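Local structure of agarase (Pseudoalteromonas fuliginea, 6XJ9) at residues 669-677 / 682-692; 192-200 / 644-652. The protein probably hydrolyses the glycosidic linkages of agarose or agarose-derived oligosaccharides, as a marine bacterial glycoside hydrolase of family GH50. All blocks are in the same frame, centred on the assembly; numbering follows the deposited sequence.

Contact 1: 669-677 / 682-692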
loop_
_atom_site.group_PDB
_atom_site.type_symbol
_atom_site.label_atom_id
_atom_site.label_comp_id
_atom_site.label_asym_id
_atom_site.label_seq_id
_atom_site.Cartn_x
_atom_site.Cartn_y
_atom_site.Cartn_z
ATOM N N PHE A 669 -14.805 -3.761 -14.711
ATOM C CA PHE A 669 -13.877 -4.673 -14.064
ATOM C C PHE A 669 -13.675 -4.154 -12.643
ATOM O O PHE A 669 -13.933 -2.980 -12.379
ATOM C CB PHE A 669 -12.539 -4.733 -14.814
ATOM C CG PHE A 669 -11.599 -3.583 -14.558
ATOM C CD1 PHE A 669 -11.763 -2.370 -15.215
ATOM C CD2 PHE A 669 -10.555 -3.700 -13.652
ATOM C CE1 PHE A 669 -10.900 -1.308 -14.992
ATOM C CE2 PHE A 669 -9.702 -2.630 -13.412
ATOM C CZ PHE A 669 -9.863 -1.434 -14.087
ATOM N N HIS A 670 -13.261 -5.035 -11.725
ATOM C CA HIS A 670 -13.001 -4.597 -10.365
ATOM C C HIS A 670 -12.152 -5.624 -9.636
ATOM O O HIS A 670 -12.080 -6.785 -10.020
ATOM C CB HIS A 670 -14.294 -4.307 -9.576
ATOM C CG HIS A 670 -14.697 -5.413 -8.664
ATOM N ND1 HIS A 670 -14.371 -5.415 -7.302
ATOM C CD2 HIS A 670 -15.405 -6.540 -8.895
ATOM C CE1 HIS A 670 -14.855 -6.507 -6.745
ATOM N NE2 HIS A 670 -15.513 -7.213 -7.708
ATOM N N VAL A 671 -11.496 -5.139 -8.583
ATOM C CA VAL A 671 -10.799 -5.976 -7.630
ATOM C C VAL A 671 -11.212 -5.473 -6.252
ATOM O O VAL A 671 -11.364 -4.272 -6.053
ATOM C CB VAL A 671 -9.271 -5.896 -7.799
ATOM C CG1 VAL A 671 -8.556 -6.943 -6.956
ATOM C CG2 VAL A 671 -8.820 -5.973 -9.254
ATOM N N GLY A 672 -11.394 -6.410 -5.318
ATOM C CA GLY A 672 -11.846 -6.086 -3.975
ATOM C C GLY A 672 -10.988 -6.821 -2.951
ATOM O O GLY A 672 -10.259 -7.740 -3.324
ATOM N N SER A 673 -11.059 -6.380 -1.690
ATOM C CA SER A 673 -10.370 -7.045 -0.592
ATOM C C SER A 673 -11.160 -6.928 0.708
ATOM O O SER A 673 -11.873 -5.947 0.929
ATOM C CB SER A 673 -8.988 -6.526 -0.399
ATOM O OG SER A 673 -8.280 -7.432 0.444
ATOM N N SER A 674 -10.972 -7.915 1.593
ATOM C CA SER A 674 -11.734 -7.992 2.829
ATOM C C SER A 674 -11.252 -6.975 3.868
ATOM O O SER A 674 -11.967 -6.676 4.822
ATOM C CB SER A 674 -11.699 -9.391 3.364
ATOM O OG SER A 674 -12.438 -10.241 2.505
ATOM N N ASP A 675 -10.056 -6.416 3.670
ATOM C CA ASP A 675 -9.491 -5.461 4.618
ATOM C C ASP A 675 -10.209 -4.106 4.530
ATOM O O ASP A 675 -9.934 -3.200 5.313
ATOM C CB ASP A 675 -7.977 -5.347 4.419
ATOM C CG ASP A 675 -7.565 -4.534 3.199
ATOM O OD1 ASP A 675 -6.444 -3.991 3.212
ATOM O OD2 ASP A 675 -8.366 -4.445 2.247
ATOM N N SER A 676 -11.136 -3.970 3.575
ATOM C CA SER A 676 -11.998 -2.800 3.481
ATOM C C SER A 676 -13.045 -2.794 4.596
ATOM O O SER A 676 -13.705 -1.779 4.844
ATOM C CB SER A 676 -12.670 -2.754 2.131
ATOM O OG SER A 676 -13.569 -3.846 1.999
ATOM N N GLY A 677 -13.224 -3.946 5.252
ATOM C CA GLY A 677 -14.230 -4.076 6.295
ATOM C C GLY A 677 -15.596 -4.453 5.732
ATOM O O GLY A 677 -16.585 -4.461 6.463
ATOM N N GLY A 682 -15.836 -9.293 -3.497
ATOM C CA GLY A 682 -16.380 -9.133 -4.838
ATOM C C GLY A 682 -16.058 -10.329 -5.732
ATOM O O GLY A 682 -16.070 -11.472 -5.280
ATOM N N LEU A 683 -15.768 -10.050 -7.007
ATOM C CA LEU A 683 -15.618 -11.119 -7.981
ATOM C C LEU A 683 -14.153 -11.515 -8.094
ATOM O O LEU A 683 -13.850 -12.696 -8.200
ATOM C CB LEU A 683 -16.203 -10.670 -9.328
ATOM C CG LEU A 683 -17.725 -10.669 -9.395
ATOM C CD1 LEU A 683 -18.221 -9.914 -10.613
ATOM C CD2 LEU A 683 -18.253 -12.096 -9.407
ATOM N N ILE A 684 -13.266 -10.515 -8.074
ATOM C CA ILE A 684 -11.825 -10.703 -8.141
ATOM C C ILE A 684 -11.220 -10.217 -6.814
ATOM O O ILE A 684 -11.458 -9.086 -6.396
ATOM C CB ILE A 684 -11.254 -9.980 -9.387
ATOM C CG1 ILE A 684 -11.916 -10.460 -10.687
ATOM C CG2 ILE A 684 -9.735 -10.089 -9.455
ATOM C CD1 ILE A 684 -11.670 -11.934 -11.025
ATOM N N HIS A 685 -10.451 -11.085 -6.148
ATOM C CA HIS A 685 -10.055 -10.874 -4.759
ATOM C C HIS A 685 -8.566 -10.576 -4.638
ATOM O O HIS A 685 -7.744 -11.305 -5.203
ATOM C CB HIS A 685 -10.303 -12.148 -3.923
ATOM C CG HIS A 685 -11.721 -12.606 -3.855
ATOM N ND1 HIS A 685 -12.114 -13.662 -3.039
ATOM C CD2 HIS A 685 -12.832 -12.186 -4.490
ATOM C CE1 HIS A 685 -13.399 -13.880 -3.194
ATOM N NE2 HIS A 685 -13.866 -12.976 -4.067
ATOM N N ALA A 686 -8.233 -9.569 -3.810
ATOM C CA ALA A 686 -6.850 -9.245 -3.480
ATOM C C ALA A 686 -6.566 -9.514 -2.000
ATOM O O ALA A 686 -7.481 -9.659 -1.196
ATOM C CB ALA A 686 -6.544 -7.794 -3.811
ATOM N N ALA A 687 -5.281 -9.516 -1.647
ATOM C CA ALA A 687 -4.847 -9.815 -0.288
ATOM C C ALA A 687 -5.163 -8.674 0.681
ATOM O O ALA A 687 -5.372 -8.915 1.868
ATOM C CB ALA A 687 -3.374 -10.128 -0.296
ATOM N N ASN A 688 -5.180 -7.442 0.162
ATOM C CA ASN A 688 -5.344 -6.222 0.943
ATOM C C ASN A 688 -5.426 -5.049 -0.038
ATOM O O ASN A 688 -5.380 -5.253 -1.253
ATOM C CB ASN A 688 -4.200 -6.051 1.953
ATOM C CG ASN A 688 -2.827 -6.117 1.320
ATOM O OD1 ASN A 688 -2.591 -5.506 0.288
ATOM N ND2 ASN A 688 -1.896 -6.824 1.947
ATOM N N GLN A 689 -5.533 -3.825 0.487
ATOM C CA GLN A 689 -5.741 -2.654 -0.354
ATOM C C GLN A 689 -4.554 -2.452 -1.291
ATOM O O GLN A 689 -4.760 -2.041 -2.431
ATOM C CB GLN A 689 -6.062 -1.399 0.468
ATOM C CG GLN A 689 -7.496 -1.365 0.983
ATOM C CD GLN A 689 -8.515 -1.520 -0.129
ATOM O OE1 GLN A 689 -8.540 -0.762 -1.100
ATOM N NE2 GLN A 689 -9.414 -2.476 0.039
ATOM N N GLN A 690 -3.329 -2.733 -0.807
ATOM C CA GLN A 690 -2.106 -2.523 -1.582
ATOM C C GLN A 690 -2.038 -3.512 -2.741
ATOM O O GLN A 690 -1.645 -3.161 -3.846
ATOM C CB GLN A 690 -0.834 -2.710 -0.740
ATOM C CG GLN A 690 -0.378 -1.459 -0.007
ATOM N N ASP A 691 -2.399 -4.762 -2.464
ATOM C CA ASP A 691 -2.443 -5.799 -3.483
ATOM C C ASP A 691 -3.536 -5.460 -4.494
ATOM O O ASP A 691 -3.362 -5.667 -5.697
ATOM C CB ASP A 691 -2.691 -7.163 -2.840
ATOM C CG ASP A 691 -2.509 -8.319 -3.802
ATOM O OD1 ASP A 691 -1.533 -8.291 -4.605
ATOM O OD2 ASP A 691 -3.321 -9.244 -3.728
ATOM N N ARG A 692 -4.645 -4.923 -3.974
ATOM C CA ARG A 692 -5.804 -4.534 -4.758
ATOM C C ARG A 692 -5.378 -3.507 -5.804
ATOM O O ARG A 692 -5.724 -3.641 -6.979
ATOM C CB ARG A 692 -6.894 -3.983 -3.834
ATOM C CG ARG A 692 -8.243 -3.766 -4.503
ATOM C CD ARG A 692 -9.105 -2.906 -3.593
ATOM N NE ARG A 692 -10.443 -2.678 -4.113
ATOM C CZ ARG A 692 -11.190 -1.623 -3.831
ATOM N NH1 ARG A 692 -10.740 -0.687 -3.006
ATOM N NH2 ARG A 692 -12.399 -1.522 -4.362
#
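R692 meets V671 because its CG stands opposite the backbone N (chi1 -170°) and the chain runs extended to NE, which reaches V671 O at 2.7 Å with that oxygen in the guanidinium plane; NH2 adds only a weak bond. D675, its CG between the backbone N and the carbonyl carbon, turns its carboxylate toward N688 and Q689. The motif is a single parallel beta bridge between G672 and H685, in the loop between strand 664-666 and helix 689-704 of the probable catalytic domain: G672 N donates to I684 O at 2.9 Å and A686 N to G672 O at 2.8 Å. V671 CG1 packs on A686 CB at 3.8 Å. At one end H670 NE2 accepts from L683 N, almost straight at the hydrogen (175°). At the helix end, N688 is the N-cap, its OD1 taking D691 N, while D675 spans Q689: OD1 receives Q689 N and OD2 receives Q689 NE2 at 3.1 Å, both on their syn sides, the carboxylate and amide planes nearly parallel. That amide's OE1 accepts R692 NH1 on an in-plane lone pair, and R692 also reaches G735 O and the Y744 ring. A leucine in place of R692 would probably leave V671 O and Q689 OE1 without their donors and the Q689 amide freer to turn. S673 OG gives its proton to A686 O at 2.9 Å, standing 60° out of that carbonyl's plane.

Contact 2: 192-200 / 644-652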
loop_
_atom_site.group_PDB
_atom_site.type_symbol
_atom_site.label_atom_id
_atom_site.label_comp_id
_atom_site.label_asym_id
_atom_site.label_seq_id
_atom_site.Cartn_x
_atom_site.Cartn_y
_atom_site.Cartn_z
ATOM N N VAL A 192 -7.103 -22.035 -10.308
ATOM C CA VAL A 192 -6.701 -20.668 -10.608
ATOM C C VAL A 192 -7.219 -20.335 -12.008
ATOM O O VAL A 192 -7.114 -21.165 -12.911
ATOM C CB VAL A 192 -5.174 -20.527 -10.473
ATOM C CG1 VAL A 192 -4.648 -19.209 -11.023
ATOM C CG2 VAL A 192 -4.731 -20.720 -9.024
ATOM N N GLN A 193 -7.815 -19.139 -12.168
ATOM C CA GLN A 193 -8.623 -18.839 -13.342
ATOM C C GLN A 193 -8.285 -17.453 -13.885
ATOM O O GLN A 193 -8.253 -16.475 -13.137
ATOM C CB GLN A 193 -10.114 -18.964 -13.013
ATOM C CG GLN A 193 -10.530 -20.392 -12.668
ATOM C CD GLN A 193 -12.001 -20.536 -12.360
ATOM O OE1 GLN A 193 -12.825 -19.697 -12.724
ATOM N NE2 GLN A 193 -12.333 -21.605 -11.656
ATOM N N SER A 194 -8.028 -17.404 -15.197
ATOM C CA SER A 194 -7.736 -16.183 -15.943
ATOM C C SER A 194 -6.873 -15.217 -15.138
ATOM O O SER A 194 -7.341 -14.146 -14.744
ATOM C CB SER A 194 -9.006 -15.507 -16.398
ATOM O OG SER A 194 -9.807 -16.409 -17.132
ATOM N N THR A 195 -5.615 -15.598 -14.898
ATOM C CA THR A 195 -4.666 -14.675 -14.300
ATOM C C THR A 195 -3.801 -14.088 -15.413
ATOM O O THR A 195 -3.943 -14.465 -16.579
ATOM C CB THR A 195 -3.789 -15.357 -13.238
ATOM O OG1 THR A 195 -3.023 -16.386 -13.862
ATOM C CG2 THR A 195 -4.582 -15.962 -12.099
ATOM N N LEU A 196 -2.904 -13.172 -15.041
ATOM C CA LEU A 196 -1.840 -12.775 -15.955
ATOM C C LEU A 196 -0.538 -13.484 -15.598
ATOM O O LEU A 196 0.375 -13.539 -16.426
ATOM C CB LEU A 196 -1.686 -11.250 -15.936
ATOM C CG LEU A 196 -2.953 -10.483 -16.312
ATOM C CD1 LEU A 196 -2.734 -8.971 -16.188
ATOM C CD2 LEU A 196 -3.416 -10.857 -17.721
ATOM N N HIS A 197 -0.470 -14.013 -14.368
ATOM C CA HIS A 197 0.756 -14.562 -13.799
ATOM C C HIS A 197 0.569 -16.023 -13.395
ATOM O O HIS A 197 -0.542 -16.445 -13.065
ATOM C CB HIS A 197 1.177 -13.764 -12.549
ATOM C CG HIS A 197 1.346 -12.297 -12.769
ATOM N ND1 HIS A 197 2.137 -11.789 -13.773
ATOM C CD2 HIS A 197 0.834 -11.230 -12.115
ATOM C CE1 HIS A 197 2.109 -10.470 -13.738
ATOM N NE2 HIS A 197 1.311 -10.100 -12.727
ATOM N N ASP A 198 1.680 -16.774 -13.401
ATOM C CA ASP A 198 1.777 -18.046 -12.694
ATOM C C ASP A 198 1.538 -17.801 -11.202
ATOM O O ASP A 198 2.017 -16.813 -10.640
ATOM C CB ASP A 198 3.145 -18.729 -12.887
ATOM C CG ASP A 198 3.379 -19.363 -14.252
ATOM O OD1 ASP A 198 2.392 -19.710 -14.940
ATOM O OD2 ASP A 198 4.551 -19.519 -14.619
ATOM N N LYS A 199 0.766 -18.703 -10.573
ATOM C CA LYS A 199 0.475 -18.635 -9.149
ATOM C C LYS A 199 0.964 -19.925 -8.496
ATOM O O LYS A 199 1.173 -20.920 -9.187
ATOM C CB LYS A 199 -1.024 -18.435 -8.910
ATOM C CG LYS A 199 -1.671 -17.335 -9.747
ATOM C CD LYS A 199 -1.001 -15.993 -9.577
ATOM C CE LYS A 199 -1.738 -15.070 -8.639
ATOM N NZ LYS A 199 -2.944 -14.459 -9.246
ATOM N N GLU A 200 1.167 -19.873 -7.173
ATOM C CA GLU A 200 1.647 -21.016 -6.413
ATOM C C GLU A 200 0.817 -21.181 -5.145
ATOM O O GLU A 200 0.224 -20.226 -4.638
ATOM C CB GLU A 200 3.087 -20.798 -5.966
ATOM C CG GLU A 200 4.115 -20.974 -7.069
ATOM C CD GLU A 200 5.534 -20.959 -6.522
ATOM O OE1 GLU A 200 6.390 -20.284 -7.118
ATOM O OE2 GLU A 200 5.775 -21.618 -5.495
ATOM N N ALA A 644 -15.421 -7.518 -18.287
ATOM C CA ALA A 644 -14.528 -8.643 -18.019
ATOM C C ALA A 644 -13.957 -8.550 -16.607
ATOM O O ALA A 644 -12.929 -7.914 -16.383
ATOM C CB ALA A 644 -13.442 -8.739 -19.069
ATOM N N TYR A 645 -14.650 -9.189 -15.654
ATOM C CA TYR A 645 -14.179 -9.288 -14.283
ATOM C C TYR A 645 -13.209 -10.459 -14.187
ATOM O O TYR A 645 -13.593 -11.531 -13.734
ATOM C CB TYR A 645 -15.352 -9.495 -13.315
ATOM C CG TYR A 645 -16.266 -8.303 -13.189
ATOM C CD1 TYR A 645 -17.390 -8.177 -13.988
ATOM C CD2 TYR A 645 -16.011 -7.304 -12.258
ATOM C CE1 TYR A 645 -18.221 -7.069 -13.880
ATOM C CE2 TYR A 645 -16.846 -6.202 -12.128
ATOM C CZ TYR A 645 -17.957 -6.086 -12.943
ATOM O OH TYR A 645 -18.799 -5.013 -12.804
ATOM N N LYS A 646 -11.963 -10.226 -14.622
ATOM C CA LYS A 646 -10.864 -11.162 -14.444
ATOM C C LYS A 646 -9.674 -10.380 -13.902
ATOM O O LYS A 646 -9.792 -9.182 -13.646
ATOM C CB LYS A 646 -10.488 -11.881 -15.750
ATOM C CG LYS A 646 -11.620 -12.657 -16.422
ATOM C CD LYS A 646 -12.206 -13.764 -15.557
ATOM C CE LYS A 646 -13.272 -14.575 -16.267
ATOM N NZ LYS A 646 -14.501 -13.777 -16.450
ATOM N N GLU A 647 -8.535 -11.066 -13.743
ATOM C CA GLU A 647 -7.360 -10.391 -13.221
ATOM C C GLU A 647 -6.703 -9.536 -14.303
ATOM O O GLU A 647 -5.829 -8.730 -14.001
ATOM C CB GLU A 647 -6.388 -11.389 -12.596
ATOM C CG GLU A 647 -6.834 -11.815 -11.213
ATOM C CD GLU A 647 -5.887 -12.751 -10.480
ATOM O OE1 GLU A 647 -4.671 -12.739 -10.776
ATOM O OE2 GLU A 647 -6.374 -13.492 -9.609
ATOM N N GLY A 648 -7.139 -9.715 -15.557
ATOM C CA GLY A 648 -6.527 -9.018 -16.675
ATOM C C GLY A 648 -7.137 -9.458 -18.001
ATOM O O GLY A 648 -7.970 -10.363 -18.025
ATOM N N LEU A 649 -6.711 -8.801 -19.092
ATOM C CA LEU A 649 -7.080 -9.208 -20.440
ATOM C C LEU A 649 -5.992 -10.124 -20.994
ATOM O O LEU A 649 -4.953 -9.643 -21.442
ATOM C CB LEU A 649 -7.247 -7.973 -21.336
ATOM C CG LEU A 649 -8.286 -6.942 -20.886
ATOM C CD1 LEU A 649 -8.542 -5.937 -22.000
ATOM C CD2 LEU A 649 -9.582 -7.625 -20.462
ATOM N N ARG A 650 -6.246 -11.441 -20.944
ATOM C CA ARG A 650 -5.295 -12.429 -21.436
ATOM C C ARG A 650 -5.326 -12.438 -22.961
ATOM O O ARG A 650 -6.390 -12.365 -23.589
ATOM C CB ARG A 650 -5.655 -13.846 -20.965
ATOM C CG ARG A 650 -5.654 -14.062 -19.460
ATOM C CD ARG A 650 -6.101 -15.485 -19.133
ATOM N NE ARG A 650 -5.361 -16.519 -19.859
ATOM C CZ ARG A 650 -4.148 -16.966 -19.528
ATOM N NH1 ARG A 650 -3.519 -16.474 -18.471
ATOM N NH2 ARG A 650 -3.577 -17.923 -20.248
ATOM N N ASP A 651 -4.140 -12.560 -23.554
ATOM C CA ASP A 651 -4.030 -12.581 -25.001
ATOM C C ASP A 651 -4.884 -13.714 -25.566
ATOM O O ASP A 651 -5.555 -13.522 -26.574
ATOM C CB ASP A 651 -2.558 -12.587 -25.445
ATOM C CG ASP A 651 -1.823 -11.297 -25.102
ATOM O OD1 ASP A 651 -2.457 -10.211 -25.142
ATOM O OD2 ASP A 651 -0.635 -11.377 -24.764
ATOM N N ASP A 652 -4.881 -14.885 -24.901
ATOM C CA ASP A 652 -5.568 -16.041 -25.458
ATOM C C ASP A 652 -7.079 -15.814 -25.504
ATOM O O ASP A 652 -7.741 -16.271 -26.440
ATOM C CB ASP A 652 -5.122 -17.375 -24.846
ATOM C CG ASP A 652 -5.383 -17.543 -23.357
ATOM O OD1 ASP A 652 -6.015 -16.646 -22.738
ATOM O OD2 ASP A 652 -4.928 -18.562 -22.818
HETATM O O HOH W 1 -9.530 -13.915 -12.694
HETATM O O HOH W 2 -2.708 -12.039 -12.349
HETATM O O HOH W 3 -5.430 -15.687 -8.827
#
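Of the charge pairs, one crosses the contact: E647 OE1 receives K199 NZ at 2.9 Å. The side chains come from opposite directions: E647 is extended beyond CG, whereas K199 bends at chi2, chi3 and chi4. Two waters brace the carboxylate, one joining OE1 to L196 N, the other OE2 to K199 NZ, probably stabilising its negative charge. The second pair, R650 with D652, is a two-nitrogen, side-on salt bridge, NE to OD1 and NH2 to OD2, that fixes the guanidinium's rotation.

Among direct hydrogen bonds, R650 NH1 donates to T195 O at 2.8 Å, with the oxygen 2° out of the guanidinium plane, and NH2 reaches K66 O. E647 N to S194 O is weak at 3.5 Å.

Van der Waals packing completes the account. L196 sets CD1 and CD2 each 3.8 Å from G648 CA; a side chain on G648 would run into CD1. S194 CB lies 3.7 Å from K646 CD, while K646 NZ salt-bridges D622. T195 CG2 lies alongside the E647 carboxylate.

Together these contacts make an interdomain interface, where the turn between strands 185-193 and 199-210 of the CBM-like domain meets the loop after strand 640-643 of the probable catalytic domain.

From the N terminus, the chain first passes 192-200 in the CBM-like domain and meets 644-652 much later, so contact 2 closes a loop of 443 intervening residues. Contact 1 follows at 669-677 and 682-692, closing a short loop with four residues between its segments; the two are in series, neither nested nor crossed. Contact 2 ties the CBM-like domain to the probable catalytic domain, whereas contact 1 folds the segment leading from strand 664-666 into helix 689-704. Their centres are about 15 Å apart and they touch: I684 CD1 packs on Y645 O at 3.3 Å, and H670 CD2 on Y645 CD2 at 3.5 Å. Helix 689-704 borders both, M695 meeting V671, I684 and E647.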